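Side-chain contacts in CTP:phosphocholine Cytidylyltransferase (Streptococcus pneumoniae, PDB 1JYK), which catalyses the transfer of a cytidylyl group from CTP to phosphocholine: residues 46-51 / 125-130; 54-57 / 63-66; 140-145 / 187-192. All coordinates share one frame; numbering follows the deposited sequence.

Contacts 1 and 3 are buried, while contact 2 lies at the surface. Contact 1 joins the signature loop of the nucleotidyltransferase fold to the loop after a central strand, by one salt bridge and a pair of methyl groups. Contact 2 lies within the chain between the two segments of contact 1 and ties a small hairpin to helix 58-68 by a salt bridge. The two touch, through Leu130 O and Phe65 CE1, 3.3 Å apart. Contact 3 is on the other side of the chain's centre from contact 1, about 24 Å away between centres. It uses neutral hydroxyls to join the chain near one end of strand 142-149 to the first turn of helix 187-201.

Contact 1: residues 46-51 / 125-130; sequences TPKALV and DADNYL
The methyl group of Ala49 presses on that of Ala126, with Ala49 CB and Ala126 CB only 3.5 Å apart. This is short for a contact of two methyls. The backbones lie close here, with Ala49 CA and Ala126 CA 5.0 Å apart. Beside the methyls runs a salt bridge. Lys48 NZ donates to Asp127 OD2 over 2.7 Å. The ammonium group comes from above the carboxylate plane, 44° out of it. The lysine chain slants across the acid. Lys48 starts with CG between its own backbone N and carbonyl carbon (chi1 70°) and then runs extended, which carries NZ across to the acid. On the way Lys48 CE passes 3.5 Å from Asp127 OD2. Arg38 NH2 forms a second salt bridge to the same oxygen, so two cationic groups hold one end of the carboxylate. Arg38 ends the Gly-X-Gly-Thr-Arg part, and Lys48 belongs to the Pro-Lys part, of the signature sequence of this family. The arrangement is consistent with a place at the nucleotide-binding side of the domain. The 3-10 turn of 48-50 is closed by Leu50 N to Pro47 O, 2.9 Å. Ala49 and Ala126 both pack on Ala32 at the end of strand 27-32. Helix 58-68 covers Leu50 and Tyr129, and helix 240-250 adds contacts to Val51 and Tyr129.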
loop_
_atom_site.group_PDB
_atom_site.type_symbol
_atom_site.label_atom_id
_atom_site.label_comp_id
_atom_site.label_asym_id
_atom_site.label_seq_id
_atom_site.Cartn_x
_atom_site.Cartn_y
_atom_site.Cartn_z
ATOM N N THR A 46 -16.192 -4.688 -10.606
ATOM C CA THR A 46 -14.812 -5.146 -10.595
ATOM C C THR A 46 -14.065 -4.526 -9.434
ATOM O O THR A 46 -14.140 -3.318 -9.223
ATOM C CB THR A 46 -14.078 -4.741 -11.878
ATOM O OG1 THR A 46 -14.797 -5.226 -13.010
ATOM C CG2 THR A 46 -12.665 -5.307 -11.885
ATOM N N PRO A 47 -13.355 -5.350 -8.646
ATOM C CA PRO A 47 -12.611 -4.768 -7.524
ATOM C C PRO A 47 -11.506 -3.897 -8.140
ATOM O O PRO A 47 -10.975 -4.226 -9.205
ATOM C CB PRO A 47 -12.072 -5.987 -6.776
ATOM C CG PRO A 47 -12.089 -7.097 -7.783
ATOM C CD PRO A 47 -13.211 -6.814 -8.721
ATOM N N LYS A 48 -11.158 -2.793 -7.491
ATOM C CA LYS A 48 -10.154 -1.915 -8.072
ATOM C C LYS A 48 -8.804 -2.567 -8.371
ATOM O O LYS A 48 -8.135 -2.174 -9.326
ATOM C CB LYS A 48 -9.975 -0.658 -7.211
ATOM C CG LYS A 48 -9.314 -0.871 -5.888
ATOM C CD LYS A 48 -9.454 0.375 -5.034
ATOM C CE LYS A 48 -8.774 0.188 -3.692
ATOM N NZ LYS A 48 -8.482 1.492 -3.047
ATOM N N ALA A 49 -8.408 -3.564 -7.582
ATOM C CA ALA A 49 -7.127 -4.239 -7.815
ATOM C C ALA A 49 -7.149 -5.029 -9.119
ATOM O O ALA A 49 -6.096 -5.347 -9.682
ATOM C CB ALA A 49 -6.795 -5.177 -6.649
ATOM N N LEU A 50 -8.348 -5.340 -9.598
ATOM C CA LEU A 50 -8.487 -6.118 -10.825
ATOM C C LEU A 50 -8.934 -5.306 -12.048
ATOM O O LEU A 50 -9.226 -5.869 -13.107
ATOM C CB LEU A 50 -9.429 -7.303 -10.580
ATOM C CG LEU A 50 -8.931 -8.298 -9.517
ATOM C CD1 LEU A 50 -9.914 -9.454 -9.422
ATOM C CD2 LEU A 50 -7.537 -8.819 -9.860
ATOM N N VAL A 51 -8.991 -3.985 -11.901
ATOM C CA VAL A 51 -9.348 -3.127 -13.022
ATOM C C VAL A 51 -8.189 -3.316 -14.010
ATOM O O VAL A 51 -7.021 -3.343 -13.613
ATOM C CB VAL A 51 -9.459 -1.642 -12.574
ATOM C CG1 VAL A 51 -9.319 -0.710 -13.768
ATOM C CG2 VAL A 51 -10.801 -1.413 -11.901
ATOM N N ASP A 125 -0.391 -0.541 -2.027
ATOM C CA ASP A 125 -1.770 -0.185 -2.344
ATOM C C ASP A 125 -2.013 -0.785 -3.723
ATOM O O ASP A 125 -1.172 -0.659 -4.610
ATOM C CB ASP A 125 -1.946 1.332 -2.419
ATOM C CG ASP A 125 -1.958 1.998 -1.049
ATOM O OD1 ASP A 125 -2.022 1.296 -0.015
ATOM O OD2 ASP A 125 -1.905 3.247 -1.018
ATOM N N ALA A 126 -3.165 -1.425 -3.904
ATOM C CA ALA A 126 -3.480 -2.070 -5.173
ATOM C C ALA A 126 -3.999 -1.166 -6.286
ATOM O O ALA A 126 -4.142 -1.621 -7.422
ATOM C CB ALA A 126 -4.470 -3.212 -4.935
ATOM N N ASP A 127 -4.280 0.101 -5.989
ATOM C CA ASP A 127 -4.794 1.003 -7.018
ATOM C C ASP A 127 -3.760 1.941 -7.642
ATOM O O ASP A 127 -4.079 3.070 -8.026
ATOM C CB ASP A 127 -5.958 1.826 -6.472
ATOM C CG ASP A 127 -5.659 2.425 -5.119
ATOM O OD1 ASP A 127 -4.469 2.524 -4.750
ATOM O OD2 ASP A 127 -6.626 2.798 -4.425
ATOM N N ASN A 128 -2.525 1.472 -7.740
ATOM C CA ASN A 128 -1.457 2.255 -8.338
ATOM C C ASN A 128 -0.834 1.450 -9.463
ATOM O O ASN A 128 -0.758 0.223 -9.391
ATOM C CB ASN A 128 -0.367 2.559 -7.311
ATOM C CG ASN A 128 -0.778 3.630 -6.324
ATOM O OD1 ASN A 128 -1.589 4.500 -6.639
ATOM N ND2 ASN A 128 -0.225 3.568 -5.119
ATOM N N TYR A 129 -0.401 2.137 -10.507
ATOM C CA TYR A 129 0.275 1.474 -11.605
ATOM C C TYR A 129 1.750 1.839 -11.434
ATOM O O TYR A 129 2.101 3.022 -11.377
ATOM C CB TYR A 129 -0.232 1.979 -12.953
ATOM C CG TYR A 129 0.489 1.343 -14.119
ATOM C CD1 TYR A 129 1.576 1.977 -14.725
ATOM C CD2 TYR A 129 0.100 0.093 -14.601
ATOM C CE1 TYR A 129 2.259 1.381 -15.782
ATOM C CE2 TYR A 129 0.775 -0.512 -15.655
ATOM C CZ TYR A 129 1.851 0.137 -16.240
ATOM O OH TYR A 129 2.506 -0.455 -17.293
ATOM N N LEU A 130 2.610 0.833 -11.346
ATOM C CA LEU A 130 4.037 1.076 -11.164
ATOM C C LEU A 130 4.795 1.081 -12.488
ATOM O O LEU A 130 4.905 0.046 -13.149
ATOM C CB LEU A 130 4.629 0.016 -10.225
ATOM C CG LEU A 130 3.818 -0.247 -8.949
ATOM C CD1 LEU A 130 4.385 -1.426 -8.202
ATOM C CD2 LEU A 130 3.830 0.989 -8.075
#

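Contact 2: residues 54-57 / 63-66; sequences NQKP and IEFL
Glu64 OE1 is gripped by two groups: Lys56 NZ, at 2.7 Å, and the hydroxyl of Tyr92 from helix 87-92. The bond to Lys56 NZ is a salt bridge. It links a beta hairpin, strands 52-53 and 56-57, to the helix 58-68 that follows it directly. Asn54 and Gln55 form the two-residue turn of the hairpin, both with left-handed backbone angles. Lys56 comes next and reaches along the helix to its second turn. The lysine and the glutamate approach from opposite directions. The ammonium group meets OE1 on its syn side, 31° out of the carboxylate plane. The lysine chain is extended as far as CE and then bends at its last torsion (chi4 72°), which swings NZ round to the acid. Glu60, one helical turn before Glu64, makes a second salt bridge to Lys56 NZ. The lysine is thus shared by two acids spaced four residues apart on one helix. The contact is small and partly exposed, and the second bond to OE1, from Tyr92, probably limits rotation of the carboxylate. Behind NZ, Lys56 CE lies 3.3 Å from Glu64 OE1 and 3.7 Å from Glu64 OE2.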
loop_
_atom_site.group_PDB
_atom_site.type_symbol
_atom_site.label_atom_id
_atom_site.label_comp_id
_atom_site.label_asym_id
_atom_site.label_seq_id
_atom_site.Cartn_x
_atom_site.Cartn_y
_atom_site.Cartn_z
ATOM N N ASN A 54 -4.210 -1.496 -20.026
ATOM C CA ASN A 54 -3.478 -2.131 -21.110
ATOM C C ASN A 54 -3.834 -3.615 -21.101
ATOM O O ASN A 54 -2.965 -4.478 -21.253
ATOM C CB ASN A 54 -1.970 -1.952 -20.939
ATOM C CG ASN A 54 -1.220 -2.047 -22.256
ATOM O OD1 ASN A 54 -1.806 -1.911 -23.327
ATOM N ND2 ASN A 54 0.083 -2.282 -22.177
ATOM N N GLN A 55 -5.118 -3.891 -20.882
ATOM C CA GLN A 55 -5.665 -5.246 -20.881
ATOM C C GLN A 55 -5.102 -6.219 -19.854
ATOM O O GLN A 55 -5.090 -7.426 -20.091
ATOM C CB GLN A 55 -5.515 -5.865 -22.277
ATOM C CG GLN A 55 -6.180 -5.069 -23.399
ATOM C CD GLN A 55 -7.665 -4.794 -23.144
ATOM O OE1 GLN A 55 -8.194 -3.756 -23.558
ATOM N NE2 GLN A 55 -8.342 -5.725 -22.464
ATOM N N LYS A 56 -4.652 -5.707 -18.714
ATOM C CA LYS A 56 -4.094 -6.563 -17.669
ATOM C C LYS A 56 -4.463 -6.016 -16.289
ATOM O O LYS A 56 -4.264 -4.836 -16.021
ATOM C CB LYS A 56 -2.570 -6.625 -17.823
ATOM C CG LYS A 56 -1.852 -7.497 -16.809
ATOM C CD LYS A 56 -0.399 -7.706 -17.223
ATOM C CE LYS A 56 0.359 -8.528 -16.199
ATOM N NZ LYS A 56 -0.075 -9.945 -16.235
ATOM N N PRO A 57 -5.027 -6.863 -15.404
ATOM C CA PRO A 57 -5.401 -6.395 -14.059
ATOM C C PRO A 57 -4.236 -5.699 -13.366
ATOM O O PRO A 57 -3.108 -6.189 -13.385
ATOM C CB PRO A 57 -5.816 -7.672 -13.331
ATOM C CG PRO A 57 -6.272 -8.587 -14.428
ATOM C CD PRO A 57 -5.363 -8.285 -15.600
ATOM N N ILE A 63 2.378 -7.921 -8.739
ATOM C CA ILE A 63 2.792 -9.278 -8.378
ATOM C C ILE A 63 4.000 -9.736 -9.215
ATOM O O ILE A 63 4.948 -10.326 -8.687
ATOM C CB ILE A 63 1.621 -10.290 -8.573
ATOM C CG1 ILE A 63 0.565 -10.093 -7.478
ATOM C CG2 ILE A 63 2.138 -11.719 -8.497
ATOM C CD1 ILE A 63 -0.773 -10.744 -7.794
ATOM N N GLU A 64 3.972 -9.450 -10.513
ATOM C CA GLU A 64 5.067 -9.852 -11.394
ATOM C C GLU A 64 6.365 -9.106 -11.072
ATOM O O GLU A 64 7.445 -9.694 -11.123
ATOM C CB GLU A 64 4.654 -9.664 -12.857
ATOM C CG GLU A 64 3.754 -10.800 -13.320
ATOM C CD GLU A 64 3.120 -10.573 -14.676
ATOM O OE1 GLU A 64 2.001 -11.086 -14.890
ATOM O OE2 GLU A 64 3.730 -9.901 -15.529
ATOM N N PHE A 65 6.257 -7.824 -10.725
ATOM C CA PHE A 65 7.431 -7.031 -10.360
ATOM C C PHE A 65 8.066 -7.663 -9.132
ATOM O O PHE A 65 9.282 -7.819 -9.051
ATOM C CB PHE A 65 7.027 -5.594 -10.017
ATOM C CG PHE A 65 7.142 -4.629 -11.167
ATOM C CD1 PHE A 65 6.654 -3.331 -11.046
ATOM C CD2 PHE A 65 7.738 -5.008 -12.368
ATOM C CE1 PHE A 65 6.759 -2.427 -12.098
ATOM C CE2 PHE A 65 7.846 -4.110 -13.423
ATOM C CZ PHE A 65 7.355 -2.819 -13.287
ATOM N N LEU A 66 7.221 -8.032 -8.175
ATOM C CA LEU A 66 7.676 -8.639 -6.933
ATOM C C LEU A 66 8.393 -9.966 -7.144
ATOM O O LEU A 66 9.498 -10.170 -6.641
ATOM C CB LEU A 66 6.487 -8.859 -6.003
ATOM C CG LEU A 66 5.943 -7.603 -5.324
ATOM C CD1 LEU A 66 4.503 -7.851 -4.869
ATOM C CD2 LEU A 66 6.841 -7.240 -4.142
#

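Contact 3: residues 140-145 / 187-192; sequences TRSTYF and APTAEK
The first torsions of Ser142 (chi1 -59°) and Thr189 (chi1 -50°) set each hydroxyl opposite its own carbonyl carbon and beside its own backbone N. Both CB atoms point toward the other segment, and in these rotamers the two oxygens meet. Ser142 OG donates to Thr189 OG1 over 2.8 Å. The same rotamer of Thr189 puts its methyl group anti to the backbone N. The serine oxygen then lies close to both branches of the threonine: Thr189 CG2 is 3.4 Å from Ser142 OG. Asp186, the residue just before helix 187-201, completes the arrangement. Its backbone N is hydrogen-bonded to Ser142 OG, and its OD1 is hydrogen-bonded to Thr189 OG1. The bonds therefore run in a closed ring: from the Asp186 N-H to the serine, from the serine to the threonine, and from the threonine back to the carboxylate of Asp186. Each hydroxyl can give one proton and take another, so both buried oxygens are satisfied. The ring ties the first turn of the helix to the chain at Ser142. The backbones stay further apart, with Ser142 CA and Thr189 CA 6.9 Å from each other. This is a structural hydrogen-bond network that ties the helix to a strand of the mixed sheet. Strand 142-149 pairs antiparallel with strand 182-185, which leads through Asp186 into helix 187-201. It also pairs parallel with strand 224-228. Ser142 itself packs on Trp185 and on Val224, between those two neighbouring strands.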
loop_
_atom_site.group_PDB
_atom_site.type_symbol
_atom_site.label_atom_id
_atom_site.label_comp_id
_atom_site.label_asym_id
_atom_site.label_seq_id
_atom_site.Cartn_x
_atom_site.Cartn_y
_atom_site.Cartn_z
ATOM N N THR A 140 17.348 -2.830 4.294
ATOM C CA THR A 140 17.668 -3.089 5.694
ATOM C C THR A 140 17.010 -2.138 6.684
ATOM O O THR A 140 17.293 -2.194 7.881
ATOM C CB THR A 140 19.190 -3.047 5.935
ATOM O OG1 THR A 140 19.702 -1.773 5.531
ATOM C CG2 THR A 140 19.882 -4.144 5.142
ATOM N N ARG A 141 16.139 -1.266 6.197
ATOM C CA ARG A 141 15.468 -0.329 7.082
ATOM C C ARG A 141 14.102 0.028 6.533
ATOM O O ARG A 141 13.873 -0.048 5.324
ATOM C CB ARG A 141 16.309 0.938 7.258
ATOM C CG ARG A 141 16.325 1.836 6.046
ATOM C CD ARG A 141 17.567 2.710 6.038
ATOM N NE ARG A 141 17.451 3.805 5.078
ATOM C CZ ARG A 141 18.227 4.885 5.084
ATOM N NH1 ARG A 141 19.175 5.016 5.999
ATOM N NH2 ARG A 141 18.050 5.837 4.179
ATOM N N SER A 142 13.192 0.407 7.431
ATOM C CA SER A 142 11.835 0.782 7.045
ATOM C C SER A 142 11.926 1.949 6.070
ATOM O O SER A 142 12.637 2.932 6.324
ATOM C CB SER A 142 11.023 1.162 8.282
ATOM O OG SER A 142 10.975 0.068 9.179
ATOM N N THR A 143 11.198 1.840 4.963
ATOM C CA THR A 143 11.253 2.852 3.918
ATOM C C THR A 143 9.914 3.205 3.290
ATOM O O THR A 143 9.051 2.342 3.098
ATOM C CB THR A 143 12.173 2.375 2.762
ATOM O OG1 THR A 143 13.468 2.059 3.277
ATOM C CG2 THR A 143 12.298 3.437 1.687
ATOM N N TYR A 144 9.755 4.485 2.974
ATOM C CA TYR A 144 8.575 4.969 2.287
ATOM C C TYR A 144 9.101 5.331 0.905
ATOM O O TYR A 144 10.021 6.145 0.799
ATOM C CB TYR A 144 8.036 6.246 2.930
ATOM C CG TYR A 144 7.022 6.028 4.019
ATOM C CD1 TYR A 144 5.798 5.431 3.752
ATOM C CD2 TYR A 144 7.291 6.422 5.325
ATOM C CE1 TYR A 144 4.862 5.231 4.761
ATOM C CE2 TYR A 144 6.364 6.228 6.342
ATOM C CZ TYR A 144 5.154 5.633 6.053
ATOM O OH TYR A 144 4.237 5.449 7.055
ATOM N N PHE A 145 8.561 4.717 -0.146
ATOM C CA PHE A 145 8.976 5.062 -1.502
ATOM C C PHE A 145 8.006 6.175 -1.868
ATOM O O PHE A 145 6.816 5.931 -2.074
ATOM C CB PHE A 145 8.842 3.846 -2.418
ATOM C CG PHE A 145 9.829 2.767 -2.099
ATOM C CD1 PHE A 145 10.996 2.627 -2.845
ATOM C CD2 PHE A 145 9.624 1.924 -1.012
ATOM C CE1 PHE A 145 11.953 1.664 -2.513
ATOM C CE2 PHE A 145 10.570 0.959 -0.669
ATOM C CZ PHE A 145 11.740 0.830 -1.422
ATOM N N ALA A 187 11.971 -5.605 10.808
ATOM C CA ALA A 187 11.476 -6.318 11.984
ATOM C C ALA A 187 11.341 -5.456 13.245
ATOM O O ALA A 187 10.293 -5.449 13.889
ATOM C CB ALA A 187 12.355 -7.529 12.254
ATOM N N PRO A 188 12.405 -4.738 13.632
ATOM C CA PRO A 188 12.286 -3.906 14.832
ATOM C C PRO A 188 11.142 -2.893 14.741
ATOM O O PRO A 188 10.421 -2.671 15.719
ATOM C CB PRO A 188 13.646 -3.220 14.933
ATOM C CG PRO A 188 14.571 -4.093 14.162
ATOM C CD PRO A 188 13.756 -4.671 13.050
ATOM N N THR A 189 10.979 -2.278 13.569
ATOM C CA THR A 189 9.923 -1.284 13.376
ATOM C C THR A 189 8.539 -1.932 13.397
ATOM O O THR A 189 7.614 -1.417 14.034
ATOM C CB THR A 189 10.092 -0.523 12.039
ATOM O OG1 THR A 189 11.431 -0.032 11.930
ATOM C CG2 THR A 189 9.129 0.653 11.974
ATOM N N ALA A 190 8.407 -3.062 12.703
ATOM C CA ALA A 190 7.139 -3.789 12.632
ATOM C C ALA A 190 6.679 -4.223 14.024
ATOM O O ALA A 190 5.480 -4.222 14.328
ATOM C CB ALA A 190 7.294 -5.011 11.732
ATOM N N GLU A 191 7.640 -4.599 14.863
ATOM C CA GLU A 191 7.335 -5.038 16.216
ATOM C C GLU A 191 6.669 -3.897 16.978
ATOM O O GLU A 191 5.661 -4.093 17.655
ATOM C CB GLU A 191 8.616 -5.469 16.919
ATOM C CG GLU A 191 8.382 -6.162 18.234
ATOM C CD GLU A 191 9.669 -6.393 18.997
ATOM O OE1 GLU A 191 10.497 -5.460 19.060
ATOM O OE2 GLU A 191 9.854 -7.508 19.530
ATOM N N LYS A 192 7.226 -2.697 16.856
ATOM C CA LYS A 192 6.661 -1.536 17.532
ATOM C C LYS A 192 5.276 -1.237 16.978
ATOM O O LYS A 192 4.343 -0.969 17.730
ATOM C CB LYS A 192 7.563 -0.312 17.344
ATOM C CG LYS A 192 8.883 -0.409 18.091
ATOM C CD LYS A 192 9.592 0.933 18.133
ATOM C CE LYS A 192 10.213 1.176 19.494
ATOM N NZ LYS A 192 11.166 2.316 19.462
#